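Local coordinates for protein prokaryotic transcription elongation factor GreA/GreB (Nitrosomonas europaea, PDB 2PN0) that probably binds RNA polymerase and acts in transcription elongation, as GreA/GreB-type factors do, at residues R66-A71 and V119-I124. Numbering follows the deposited sequence. Where two conformers were deposited one is given.
Sequences RVESSA and VLRVRI
Val67 turns CG1 anti to its own carbonyl carbon (chi1 -56°), and Val122, with nearly the same torsion (chi1 -66°), brings its CG1 to within 3.8 Å of Val67 CG1. Leu120 sends CD1 across to 3.7 Å from Val67 CG1. The two valines are an antiparallel non-hydrogen-bonded pair, and these compact branched residues, with the longer leucine beside them, suit the buried face of the sheet.

Next along, Arg66 and Arg123 form a hydrogen-bonded pair: Arg66 N donates to Arg123 O and Arg123 N to Arg66 O, both 2.9 Å. Arg66 O also takes a CA-H...O contact from Val122 CA. Beyond the end of the strand, where the chain turns, Glu68 N still donates to Arg121 O (2.9 Å) in a nearly straight bond (174°). In one of the two conformers of Glu68, its side chain crosses that of Arg121 with CG 3.8 Å from Arg121 CB; OE2 lies near the guanidinium edge but 4.4 Å from Arg121 NE, too long for a salt bridge. Long charged side chains suit this more exposed face, where their ends can reach polar partners. The turn is braced by a backbone bond from Ala71 N to Val67 O.

Strand 119-128 is the middle of a three-stranded antiparallel sheet, between 62-67 and 109-113, in the region assigned to the FKBP-like GreA/GreB C-terminal family. Arg121 forms salt bridges with Glu111 and Glu109 on strand 109-113, and Arg123 with Glu109; on the valine face Phe74, Ile110 and Trp112 pack against Val122, while Leu120 meets Pro32 of the second subunit.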
# COMPACT_ATOMS: atom_id res chain seq x y z
N ARG A 66 8.51 12.38 -6.25
CA ARG A 66 8.00 13.74 -6.09
C ARG A 66 6.49 13.74 -6.33
O ARG A 66 6.02 13.14 -7.31
CB ARG A 66 8.68 14.76 -7.02
CG ARG A 66 8.40 16.22 -6.61
CD ARG A 66 8.94 17.28 -7.58
NE ARG A 66 10.40 17.25 -7.73
CZ ARG A 66 11.04 16.71 -8.77
NH1 ARG A 66 10.34 16.15 -9.77
NH2 ARG A 66 12.37 16.73 -8.83
N VAL A 67 5.75 14.37 -5.43
CA VAL A 67 4.31 14.49 -5.62
C VAL A 67 4.07 15.57 -6.66
O VAL A 67 4.69 16.66 -6.63
CB VAL A 67 3.58 14.82 -4.30
CG1 VAL A 67 3.91 13.78 -3.23
CG2 VAL A 67 3.97 16.17 -3.83
N GLU A 68 3.19 15.31 -7.62
CA GLU A 68 2.96 16.37 -8.60
C GLU A 68 2.34 17.66 -8.06
O GLU A 68 2.84 18.74 -8.40
CB GLU A 68 2.36 15.88 -9.93
CG GLU A 68 0.96 15.32 -9.87
CD GLU A 68 0.18 15.68 -11.12
OE1 GLU A 68 -0.87 16.31 -10.96
OE2 GLU A 68 0.61 15.38 -12.26
N SER A 69 1.33 17.59 -7.17
CA SER A 69 0.66 18.83 -6.64
C SER A 69 1.53 19.76 -5.79
O SER A 69 1.33 20.99 -5.81
CB SER A 69 -0.61 18.50 -5.84
OG SER A 69 -0.28 17.86 -4.61
N SER A 70 2.46 19.19 -5.02
CA SER A 70 3.19 19.99 -4.04
C SER A 70 4.71 20.02 -4.18
O SER A 70 5.36 20.86 -3.56
CB SER A 70 2.81 19.59 -2.61
OG SER A 70 3.37 18.34 -2.28
N ALA A 71 5.26 19.14 -5.02
CA ALA A 71 6.73 18.99 -5.15
C ALA A 71 7.41 18.61 -3.83
O ALA A 71 8.63 18.76 -3.66
CB ALA A 71 7.39 20.25 -5.77
N VAL A 119 -6.48 11.48 -5.58
CA VAL A 119 -5.33 10.64 -5.81
C VAL A 119 -4.06 11.41 -5.55
O VAL A 119 -3.99 12.63 -5.81
CB VAL A 119 -5.27 10.01 -7.21
CG1 VAL A 119 -6.43 9.06 -7.42
CG2 VAL A 119 -5.28 11.09 -8.27
N LEU A 120 -3.09 10.69 -5.01
CA LEU A 120 -1.74 11.20 -4.89
C LEU A 120 -1.02 10.67 -6.12
O LEU A 120 -0.82 9.46 -6.26
CB LEU A 120 -1.07 10.65 -3.64
CG LEU A 120 0.38 11.09 -3.50
CD1 LEU A 120 0.44 12.63 -3.31
CD2 LEU A 120 1.00 10.39 -2.34
N ARG A 121 -0.63 11.57 -7.01
CA ARG A 121 0.12 11.16 -8.19
C ARG A 121 1.62 11.57 -8.07
O ARG A 121 1.93 12.75 -7.82
CB ARG A 121 -0.47 11.77 -9.48
CG ARG A 121 0.23 11.23 -10.75
CD ARG A 121 -0.57 11.63 -12.00
NE ARG A 121 0.02 11.12 -13.24
CZ ARG A 121 -0.08 9.86 -13.68
NH1 ARG A 121 -0.76 8.93 -12.99
NH2 ARG A 121 0.55 9.52 -14.81
N VAL A 122 2.51 10.60 -8.22
CA VAL A 122 3.93 10.82 -7.93
C VAL A 122 4.78 10.37 -9.10
O VAL A 122 4.36 9.50 -9.87
CB VAL A 122 4.40 10.09 -6.65
CG1 VAL A 122 3.69 10.68 -5.40
CG2 VAL A 122 4.14 8.53 -6.74
N ARG A 123 5.97 10.97 -9.23
CA ARG A 123 6.90 10.51 -10.23
C ARG A 123 8.14 10.00 -9.53
O ARG A 123 8.58 10.58 -8.55
CB ARG A 123 7.30 11.68 -11.15
CG ARG A 123 8.32 11.31 -12.23
CD ARG A 123 8.81 12.59 -12.93
NE ARG A 123 7.71 13.26 -13.63
CZ ARG A 123 7.81 14.46 -14.20
NH1 ARG A 123 8.98 15.12 -14.14
NH2 ARG A 123 6.77 15.01 -14.83
N ILE A 124 8.71 8.92 -10.06
CA ILE A 124 9.95 8.43 -9.51
C ILE A 124 11.09 9.32 -9.97
O ILE A 124 11.38 9.40 -11.17
CB ILE A 124 10.24 6.97 -9.95
CG1 ILE A 124 9.15 6.01 -9.39
CG2 ILE A 124 11.68 6.56 -9.51
CD1 ILE A 124 9.20 4.61 -9.94